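Uncharacterized protein (Neisseria meningitidis MC58, PDB 2R2A) is of unknown function but, as the N-terminal P-loop NTPase-like domain of a zonular occludens toxin family membrane protein, probably binds a nucleotide. Local coordinates at residues G17-M22 against I92-Q97; S24-D29 against K48-P53; Y148-N153 against R158-W163. All coordinates share one frame; numbering follows the deposited sequence. Where two conformers were deposited one is given.

Interaction 1: residues G17-M22 against I92-Q97. With SO4 (sulfate ion), chain C.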
loop_
_atom_site.group_PDB
_atom_site.type_symbol
_atom_site.label_atom_id
_atom_site.label_comp_id
_atom_site.label_asym_id
_atom_site.label_seq_id
_atom_site.Cartn_x
_atom_site.Cartn_y
_atom_site.Cartn_z
ATOM N N GLY A 17 -5.931 2.957 -12.698
ATOM C CA GLY A 17 -6.075 1.517 -12.403
ATOM C C GLY A 17 -5.186 0.965 -11.294
ATOM O O GLY A 17 -4.796 -0.215 -11.316
ATOM N N LYS A 18 -4.906 1.790 -10.295
ATOM C CA LYS A 18 -4.043 1.383 -9.211
ATOM C C LYS A 18 -4.758 0.311 -8.365
ATOM O O LYS A 18 -4.157 -0.701 -8.028
ATOM C CB LYS A 18 -3.662 2.583 -8.304
ATOM C CG LYS A 18 -2.840 3.722 -8.938
ATOM C CD LYS A 18 -2.527 4.829 -7.858
ATOM C CE LYS A 18 -3.798 5.490 -7.250
ATOM N NZ LYS A 18 -4.534 6.305 -8.300
ATOM N N THR A 19 -6.031 0.543 -8.012
ATOM C CA THR A 19 -6.729 -0.422 -7.179
ATOM C C THR A 19 -6.901 -1.761 -7.906
ATOM O O THR A 19 -6.698 -2.816 -7.307
ATOM C CB THR A 19 -8.108 0.092 -6.668
ATOM O OG1 THR A 19 -7.895 1.238 -5.848
ATOM C CG2 THR A 19 -8.775 -0.967 -5.791
ATOM N N LEU A 20 -7.266 -1.728 -9.178
ATOM C CA LEU A 20 -7.414 -3.020 -9.915
ATOM C C LEU A 20 -6.085 -3.752 -10.047
ATOM O O LEU A 20 -6.047 -4.971 -9.932
ATOM C CB LEU A 20 -7.978 -2.786 -11.311
ATOM C CG LEU A 20 -9.445 -2.373 -11.353
ATOM C CD1 LEU A 20 -9.723 -1.955 -12.745
ATOM C CD2 LEU A 20 -10.321 -3.557 -10.925
ATOM N N LYS A 21 -4.985 -3.015 -10.275
ATOM C CA LYS A 21 -3.671 -3.675 -10.235
ATOM C C LYS A 21 -3.395 -4.326 -8.858
ATOM O O LYS A 21 -2.917 -5.465 -8.779
ATOM C CB LYS A 21 -2.552 -2.701 -10.643
ATOM C CG LYS A 21 -1.149 -3.326 -10.628
ATOM C CD LYS A 21 -1.112 -4.461 -11.677
ATOM C CE LYS A 21 0.214 -5.201 -11.716
ATOM N NZ LYS A 21 0.030 -6.231 -12.827
HETATM N N MSE A 22 -3.683 -3.598 -7.788
HETATM C CA MSE A 22 -3.522 -4.141 -6.427
HETATM C C MSE A 22 -4.329 -5.432 -6.223
HETATM O O MSE A 22 -3.785 -6.446 -5.773
HETATM C CB MSE A 22 -3.870 -3.064 -5.395
HETATM C CG MSE A 22 -3.654 -3.473 -3.914
HETATM SE SE MSE A 22 -1.754 -3.651 -3.478
HETATM C CE MSE A 22 -1.580 -5.631 -3.265
ATOM N N ILE A 92 -2.638 -2.733 3.346
ATOM C CA ILE A 92 -2.764 -2.051 2.036
ATOM C C ILE A 92 -3.533 -0.755 2.291
ATOM O O ILE A 92 -4.707 -0.796 2.738
ATOM C CB ILE A 92 -3.548 -2.909 0.992
ATOM C CG1 ILE A 92 -2.845 -4.277 0.818
ATOM C CG2 ILE A 92 -3.758 -2.132 -0.335
ATOM C CD1 ILE A 92 -3.724 -5.376 0.110
ATOM N N VAL A 93 -2.890 0.382 2.025
ATOM C CA VAL A 93 -3.511 1.642 2.397
ATOM C C VAL A 93 -3.732 2.398 1.096
ATOM O O VAL A 93 -2.784 2.765 0.411
ATOM C CB VAL A 93 -2.641 2.419 3.413
ATOM C CG1 VAL A 93 -3.202 3.800 3.655
ATOM C CG2 VAL A 93 -2.575 1.648 4.782
ATOM N N ASP A 94 -4.984 2.581 0.729
ATOM C CA ASP A 94 -5.312 3.392 -0.442
ATOM C C ASP A 94 -5.312 4.888 -0.026
ATOM O O ASP A 94 -5.723 5.252 1.110
ATOM C CB ASP A 94 -6.670 2.955 -1.004
ATOM C CG ASP A 94 -6.979 3.608 -2.338
ATOM O OD1 ASP A 94 -6.028 3.837 -3.108
ATOM O OD2 ASP A 94 -8.158 3.888 -2.620
ATOM N N GLU A 95 -4.866 5.744 -0.935
ATOM C CA GLU A 95 -4.741 7.203 -0.675
ATOM C C GLU A 95 -3.969 7.402 0.632
ATOM O O GLU A 95 -4.445 8.026 1.574
ATOM C CB GLU A 95 -6.120 7.907 -0.660
ATOM C CG GLU A 95 -6.800 8.010 -2.084
ATOM C CD GLU A 95 -5.952 8.763 -3.184
ATOM O OE1 GLU A 95 -5.779 9.987 -3.133
ATOM O OE2 GLU A 95 -5.448 8.105 -4.120
ATOM N N ALA A 96 -2.765 6.842 0.660
ATOM C CA ALA A 96 -1.975 6.721 1.866
ATOM C C ALA A 96 -1.536 8.044 2.478
ATOM O O ALA A 96 -1.044 8.039 3.612
ATOM C CB ALA A 96 -0.729 5.852 1.587
ATOM N N GLN A 97 -1.619 9.146 1.713
ATOM C CA GLN A 97 -1.286 10.461 2.233
ATOM C C GLN A 97 -2.212 10.844 3.387
ATOM O O GLN A 97 -1.895 11.731 4.143
ATOM C CB GLN A 97 -1.306 11.555 1.124
ATOM C CG GLN A 97 -2.653 11.943 0.535
ATOM C CD GLN A 97 -3.162 11.018 -0.587
ATOM O OE1 GLN A 97 -2.679 9.924 -0.767
ATOM N NE2 GLN A 97 -4.159 11.485 -1.333
HETATM S S SO4 C . -7.376 4.149 -9.527
HETATM O O1 SO4 C . -7.906 5.339 -8.982
HETATM O O2 SO4 C . -8.032 3.737 -10.727
HETATM O O3 SO4 C . -7.490 3.158 -8.471
HETATM O O4 SO4 C . -5.970 4.405 -9.845
HETATM O O HOH W 1 -6.292 7.812 -6.799
HETATM O O HOH W 2 -6.355 3.542 -5.770
HETATM O O HOH W 3 -9.577 2.333 -4.132
#
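Lys-18, Thr-19 and Met-22 face Glu-95, Asp-94 and Ile-92 in turn, the first two pairs joined through water and the third by direct packing. At Gly-17, the N-cap of helix 18-28, the backbone N bonds to sulfate O2 at 3.0 Å and also reaches O4. Lys-18 then grips O4 twice, through its N, in a nearly straight bond (166°), and through NZ at 2.8 Å. Bends about its last two torsions (chi3 -61°, chi4 -67°) curl the lysine chain round the anion and bring the ammonium group back to it. That group also bonds to Gly-12 O and to water 1, which is 2.8 Å from Lys-18 NZ and donates to Glu-95 OE2 at the same distance. Glu-95 OE1 is occupied by Gln-131 and by Gln-97 NE2, so the carboxylate is held at both oxygens. Thr-19 gives its N to sulfate O3, and its hydroxyl meets two waters. Water 3, 2.6 Å from Thr-19 OG1, donates to Asp-94 OD2, and water 2 lies 2.7 Å from Asp-94 OD1. One turn later, Met-22, a selenomethionine, meets Ile-92 tip to tip: its CG lies 3.8 Å from Ile-92 CG2 and its end methyl, CE, 4.0 Å from Ile-92 CD1. Glycine, lysine and threonine round a sulfate that Gly-15 N also bonds fit a Walker A P-loop, the anion probably marking a phosphate site. Asp-94 and Glu-95, just beyond a hydrophobic strand, are consistent with Walker B, where relatives hold magnesium through water; no metal is bound here. Helix 18-28 lies over the parallel part of the sheet: Ile-10 of strand 7-11 touches Lys-18 and Met-22, Phe-127 of strand 125-130 touches Met-22 and Ile-92, and strand 90-93 runs between strands 43-45 and 125-130.

Interaction 2: residues S24-D29 against K48-P53; sequences SMMAND and KGLKIP
Leu-50 and Ile-52 converge on one side chain of the helix, Met-26, modelled as selenomethionine. The loop 48-53 has no regular secondary structure, and its two inward-facing hydrophobic side chains are separated by Lys-51, which takes the other side. Leu-50 comes first. Its CG lies opposite the backbone N (chi1 -179°), which extends the branched end toward the helix; CD2 then meets the end of Met-26 head-on, 4.1 Å from CE. The same methyl is equally close to the selenium, and Leu-50 also packs against Thr-45 of strand 43-45. Lys-51 turns outward, with its backbone hydrogen-bonded to Leu-191. Ile-52 follows and is the more intimate partner, because its two branches touch different parts of the methionine. Its CD1 reaches the root of the side chain, 3.8 Å from Met-26 CB, whereas its CG2 lies 3.9 Å from the terminal CE of Met-26. The methionine chain is straight as far as the selenium and then folds at chi3 (72°), which turns the CE methyl toward the isoleucine. Ile-52 lies across this bent chain and is itself backed by Leu-191. Near the end of the helix, Asn-28 ND2 bonds to Ser-24 O at 2.9 Å, and Asn-28 ND2 also donates to Asp-185. Val-43 and Phe-32 add further apolar contacts to Met-26, completing the hydrophobic seam between the end of helix 18-28 and the loop linking strands 43-45 and 55-58. No hydrogen bond crosses between the two segments. The attachment therefore rests on the fit of methyls and selenium, an interaction with little directional demand, whose stability would come chiefly from burying Met-26 and Leu-50 and partly shielding Ile-52 from water.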
loop_
_atom_site.group_PDB
_atom_site.type_symbol
_atom_site.label_atom_id
_atom_site.label_comp_id
_atom_site.label_asym_id
_atom_site.label_seq_id
_atom_site.Cartn_x
_atom_site.Cartn_y
_atom_site.Cartn_z
ATOM N N SER A 24 -5.470 -7.414 -8.531
ATOM C CA SER A 24 -4.846 -8.390 -9.434
ATOM C C SER A 24 -3.649 -9.084 -8.756
ATOM O O SER A 24 -3.456 -10.308 -8.867
ATOM C CB SER A 24 -4.410 -7.685 -10.735
ATOM O OG SER A 24 -4.158 -8.613 -11.780
HETATM N N MSE A 25 -2.841 -8.302 -8.037
HETATM C CA MSE A 25 -1.715 -8.853 -7.257
HETATM C C MSE A 25 -2.186 -9.750 -6.141
HETATM O O MSE A 25 -1.634 -10.837 -5.921
HETATM C CB MSE A 25 -0.843 -7.707 -6.714
HETATM C CG MSE A 25 -0.198 -6.933 -7.866
HETATM SE SE MSE A 25 0.554 -5.184 -7.326
HETATM C CE MSE A 25 2.067 -5.983 -6.475
HETATM N N MSE A 26 -3.199 -9.309 -5.423
HETATM C CA MSE A 26 -3.755 -10.140 -4.348
HETATM C C MSE A 26 -4.272 -11.473 -4.908
HETATM O O MSE A 26 -4.262 -12.489 -4.204
HETATM C CB MSE A 26 -4.874 -9.407 -3.655
HETATM C CG MSE A 26 -4.469 -8.083 -3.038
HETATM SE SE MSE A 26 -5.969 -7.258 -2.142
HETATM C CE MSE A 26 -6.080 -8.475 -0.597
ATOM N N ALA A 27 -4.745 -11.463 -6.146
ATOM C CA ALA A 27 -5.322 -12.657 -6.792
ATOM C C ALA A 27 -4.253 -13.638 -7.282
ATOM O O ALA A 27 -4.556 -14.838 -7.496
ATOM C CB ALA A 27 -6.223 -12.265 -7.941
ATOM N N ASN A 28 -3.014 -13.155 -7.423
ATOM C CA ASN A 28 -1.971 -13.936 -8.054
ATOM C C ASN A 28 -0.687 -14.148 -7.285
ATOM O O ASN A 28 -0.064 -15.208 -7.410
ATOM C CB ASN A 28 -1.625 -13.334 -9.399
ATOM C CG ASN A 28 -2.703 -13.572 -10.408
ATOM O OD1 ASN A 28 -2.970 -14.721 -10.794
ATOM N ND2 ASN A 28 -3.358 -12.495 -10.831
ATOM N N ASP A 29 -0.302 -13.159 -6.489
ATOM C CA ASP A 29 1.030 -13.119 -5.923
ATOM C C ASP A 29 1.186 -14.108 -4.754
ATOM O O ASP A 29 0.251 -14.311 -3.980
ATOM C CB ASP A 29 1.328 -11.692 -5.488
ATOM C CG ASP A 29 1.587 -10.750 -6.683
ATOM O OD1 ASP A 29 1.338 -11.144 -7.867
ATOM O OD2 ASP A 29 2.039 -9.607 -6.407
ATOM N N LYS A 48 -12.502 -0.119 -0.427
ATOM C CA LYS A 48 -13.932 -0.455 -0.339
ATOM C C LYS A 48 -14.322 -1.338 -1.516
ATOM O O LYS A 48 -13.775 -1.195 -2.613
ATOM C CB LYS A 48 -14.814 0.802 -0.348
ATOM C CG LYS A 48 -14.609 1.772 0.817
ATOM C CD LYS A 48 -15.521 1.414 1.988
ATOM C CE LYS A 48 -15.369 2.402 3.160
ATOM N NZ LYS A 48 -16.356 2.115 4.269
ATOM N N GLY A 49 -15.236 -2.263 -1.277
ATOM C CA GLY A 49 -15.756 -3.096 -2.333
ATOM C C GLY A 49 -14.886 -4.300 -2.601
ATOM O O GLY A 49 -15.135 -5.046 -3.547
ATOM N N LEU A 50 -13.882 -4.492 -1.745
ATOM C CA LEU A 50 -12.971 -5.626 -1.840
ATOM C C LEU A 50 -13.629 -6.870 -1.257
ATOM O O LEU A 50 -14.043 -6.867 -0.096
ATOM C CB LEU A 50 -11.658 -5.297 -1.111
ATOM C CG LEU A 50 -10.596 -6.398 -1.164
ATOM C CD1 LEU A 50 -10.130 -6.597 -2.609
ATOM C CD2 LEU A 50 -9.413 -6.103 -0.216
ATOM N N LYS A 51 -13.723 -7.929 -2.060
ATOM C CA LYS A 51 -14.439 -9.158 -1.678
ATOM C C LYS A 51 -13.561 -10.187 -0.939
ATOM O O LYS A 51 -14.064 -11.043 -0.224
ATOM C CB LYS A 51 -15.052 -9.824 -2.904
ATOM C CG LYS A 51 -16.142 -9.030 -3.605
ATOM C CD LYS A 51 -16.902 -9.970 -4.550
ATOM C CE LYS A 51 -17.916 -9.232 -5.435
ATOM N NZ LYS A 51 -17.266 -8.355 -6.444
ATOM N N ILE A 52 -12.253 -10.086 -1.132
ATOM C CA ILE A 52 -11.266 -10.919 -0.470
ATOM C C ILE A 52 -11.336 -10.573 1.018
ATOM O O ILE A 52 -11.313 -9.383 1.359
ATOM C CB ILE A 52 -9.850 -10.575 -1.026
ATOM C CG1 ILE A 52 -9.800 -10.812 -2.542
ATOM C CG2 ILE A 52 -8.769 -11.344 -0.253
ATOM C CD1 ILE A 52 -8.556 -10.322 -3.265
ATOM N N PRO A 53 -11.449 -11.592 1.904
ATOM C CA PRO A 53 -11.548 -11.319 3.333
ATOM C C PRO A 53 -10.413 -10.427 3.827
ATOM O O PRO A 53 -9.263 -10.601 3.428
ATOM C CB PRO A 53 -11.489 -12.720 3.973
ATOM C CG PRO A 53 -12.050 -13.593 2.925
ATOM C CD PRO A 53 -11.557 -13.036 1.623
#

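Interaction 3: residues Y148-N153 against R158-W163; sequences YHIASN and RTLLEW
Leu-160 packs its CD2 methyl 3.7 Å from CD1 of the Tyr-148 ring, while its other methyl, CD1, touches Tyr-148 CB and Ile-150 CG1. On the same face of the sheet, Glu-162 runs alongside the tyrosine, CG lying 3.7 Å from Tyr-148 CE1, with the ring and carboxylate planes 57° apart. The pair ends at water 4, which sits in the plane of the ring 2.6 Å from Tyr-148 OH and donates to Glu-162 OE1; the hydroxyl is also bonded to Lys-146. Further along, the aliphatic stem of Arg-158 lies beside Ile-150, CD being 4.0 Å from Ile-150 CG2, before a bend at chi3 (-69°) turns its guanidinium away to Ser-16 O. On the opposite face, His-149 CB meets the edge of Trp-163 at CZ3, 3.6 Å away, and Ala-151 CB touches Leu-161 CD1. The imidazole itself is held by Thr-11.

Four backbone bonds join the antiparallel strands of this beta hairpin, two each in the hydrogen-bonded pairs His-149 with Leu-161 and Ala-151 with Thr-159. The straightest, Leu-161 N to His-149 O, is 2.8 Å long at 176°. The inward-facing backbone groups of these pairs are satisfied within the hairpin, whereas Tyr-148 and Ile-150 bond outward to strand 7-11, and Leu-160 to strand 178-181. The polar ends serve other ties: water 4 bridges Tyr-148 to Glu-162, and Arg-158 links the hairpin to the probable P-loop.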
loop_
_atom_site.group_PDB
_atom_site.type_symbol
_atom_site.label_atom_id
_atom_site.label_comp_id
_atom_site.label_asym_id
_atom_site.label_seq_id
_atom_site.Cartn_x
_atom_site.Cartn_y
_atom_site.Cartn_z
ATOM N N TYR A 148 5.775 0.923 -8.214
ATOM C CA TYR A 148 5.133 0.853 -9.533
ATOM C C TYR A 148 4.419 2.142 -9.776
ATOM O O TYR A 148 3.744 2.676 -8.873
ATOM C CB TYR A 148 4.044 -0.215 -9.511
ATOM C CG TYR A 148 4.530 -1.627 -9.410
ATOM C CD1 TYR A 148 5.297 -2.216 -10.418
ATOM C CD2 TYR A 148 4.179 -2.395 -8.310
ATOM C CE1 TYR A 148 5.689 -3.591 -10.317
ATOM C CE2 TYR A 148 4.573 -3.710 -8.193
ATOM C CZ TYR A 148 5.329 -4.312 -9.198
ATOM O OH TYR A 148 5.688 -5.649 -9.048
ATOM N N HIS A 149 4.537 2.656 -10.981
ATOM C CA HIS A 149 3.771 3.834 -11.338
ATOM C C HIS A 149 3.059 3.525 -12.677
ATOM O O HIS A 149 3.685 2.976 -13.621
ATOM C CB HIS A 149 4.696 5.046 -11.524
ATOM C CG HIS A 149 3.952 6.270 -11.996
ATOM N ND1 HIS A 149 3.296 7.116 -11.121
ATOM C CD2 HIS A 149 3.737 6.768 -13.234
ATOM C CE1 HIS A 149 2.724 8.095 -11.813
ATOM N NE2 HIS A 149 2.941 7.879 -13.093
ATOM N N ILE A 150 1.773 3.832 -12.757
ATOM C CA ILE A 150 1.013 3.625 -13.981
ATOM C C ILE A 150 1.049 4.916 -14.797
ATOM O O ILE A 150 0.522 5.962 -14.386
ATOM C CB ILE A 150 -0.466 3.200 -13.670
ATOM C CG1 ILE A 150 -0.462 1.958 -12.756
ATOM C CG2 ILE A 150 -1.224 2.951 -15.008
ATOM C CD1 ILE A 150 -1.853 1.691 -12.157
ATOM N N ALA A 151 1.704 4.843 -15.951
ATOM C CA ALA A 151 1.795 5.989 -16.827
ATOM C C ALA A 151 0.842 5.770 -17.994
ATOM O O ALA A 151 0.616 4.626 -18.423
ATOM C CB ALA A 151 3.247 6.133 -17.316
ATOM N N SER A 152 0.251 6.840 -18.518
ATOM C CA SER A 152 -0.642 6.691 -19.651
ATOM C C SER A 152 -0.159 7.599 -20.756
ATOM O O SER A 152 0.267 8.736 -20.509
ATOM C CB SER A 152 -2.089 7.028 -19.281
ATOM O OG SER A 152 -2.829 7.433 -20.437
ATOM N N ASN A 153 -0.213 7.110 -21.983
ATOM C CA ASN A 153 0.117 8.000 -23.094
ATOM C C ASN A 153 -1.016 8.852 -23.662
ATOM O O ASN A 153 -0.840 9.489 -24.711
ATOM C CB ASN A 153 0.789 7.238 -24.260
ATOM C CG ASN A 153 -0.196 6.441 -25.134
ATOM O OD1 ASN A 153 -1.394 6.366 -24.859
ATOM N ND2 ASN A 153 0.325 5.895 -26.247
ATOM N N ARG A 158 -1.542 2.197 -21.256
ATOM C CA ARG A 158 -0.917 2.304 -19.969
ATOM C C ARG A 158 0.315 1.427 -19.902
ATOM O O ARG A 158 0.302 0.320 -20.407
ATOM C CB ARG A 158 -1.896 1.872 -18.870
ATOM C CG ARG A 158 -3.010 2.954 -18.615
ATOM C CD ARG A 158 -4.086 2.428 -17.690
ATOM N NE ARG A 158 -4.900 1.377 -18.315
ATOM C CZ ARG A 158 -5.908 0.756 -17.700
ATOM N NH1 ARG A 158 -6.214 1.101 -16.449
ATOM N NH2 ARG A 158 -6.607 -0.191 -18.343
ATOM N N THR A 159 1.362 2.012 -19.353
ATOM C CA THR A 159 2.645 1.386 -19.070
ATOM C C THR A 159 2.825 1.322 -17.561
ATOM O O THR A 159 2.578 2.323 -16.827
ATOM C CB THR A 159 3.757 2.277 -19.645
ATOM O OG1 THR A 159 3.516 2.439 -21.046
ATOM C CG2 THR A 159 5.156 1.605 -19.462
ATOM N N LEU A 160 3.254 0.160 -17.075
ATOM C CA LEU A 160 3.646 0.042 -15.713
ATOM C C LEU A 160 5.181 0.302 -15.631
ATOM O O LEU A 160 5.947 -0.399 -16.252
ATOM C CB LEU A 160 3.337 -1.387 -15.278
ATOM C CG LEU A 160 3.543 -1.587 -13.810
ATOM C CD1 LEU A 160 2.384 -0.883 -13.107
ATOM C CD2 LEU A 160 3.539 -3.076 -13.559
ATOM N N LEU A 161 5.577 1.323 -14.885
ATOM C CA LEU A 161 6.990 1.657 -14.642
ATOM C C LEU A 161 7.332 1.040 -13.295
ATOM O O LEU A 161 6.538 1.145 -12.316
ATOM C CB LEU A 161 7.179 3.177 -14.614
ATOM C CG LEU A 161 6.727 3.983 -15.872
ATOM C CD1 LEU A 161 6.976 5.464 -15.634
ATOM C CD2 LEU A 161 7.530 3.528 -17.084
ATOM N N GLU A 162 8.507 0.440 -13.220
ATOM C CA GLU A 162 8.930 -0.201 -11.979
ATOM C C GLU A 162 10.359 0.205 -11.584
ATOM O O GLU A 162 11.282 0.138 -12.407
ATOM C CB GLU A 162 8.886 -1.720 -12.108
ATOM C CG GLU A 162 9.170 -2.390 -10.778
ATOM C CD GLU A 162 9.382 -3.887 -10.867
ATOM O OE1 GLU A 162 8.947 -4.536 -11.851
ATOM O OE2 GLU A 162 9.988 -4.401 -9.906
ATOM N N TRP A 163 10.510 0.582 -10.317
ATOM C CA TRP A 163 11.831 0.858 -9.744
ATOM C C TRP A 163 11.985 0.049 -8.465
ATOM O O TRP A 163 10.989 -0.425 -7.906
ATOM C CB TRP A 163 11.991 2.341 -9.390
ATOM C CG TRP A 163 11.831 3.338 -10.526
ATOM C CD1 TRP A 163 12.815 3.894 -11.289
ATOM C CD2 TRP A 163 10.611 3.962 -10.920
ATOM N NE1 TRP A 163 12.285 4.819 -12.168
ATOM C CE2 TRP A 163 10.928 4.874 -11.965
ATOM C CE3 TRP A 163 9.266 3.810 -10.521
ATOM C CZ2 TRP A 163 9.943 5.637 -12.616
ATOM C CZ3 TRP A 163 8.275 4.589 -11.146
ATOM C CH2 TRP A 163 8.634 5.492 -12.195
HETATM O O HOH W 4 7.576 -6.369 -10.683
HETATM O O HOH W 5 1.793 4.370 -21.568
#

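From the N terminus, the chain passes through strand 7-11 and the probable P-loop into helix 18-28, which serves both of the first two contacts. Interaction 2 closes the shorter loop, bringing 48-53 back to the end of the helix, and is nested within the longer loop that interaction 1 closes when 92-97 returns to the helix start. Met-26 and Ile-92 touch, making the two contacts continuous. Interaction 3 follows in series as a local hairpin; its first strand lies parallel to strand 7-11, and the turn to 158-163 starts the antiparallel end of the sheet. It reaches back to the N-cap and first turn through Ile-150, and farther along the helix through Tyr-148 on Met-25.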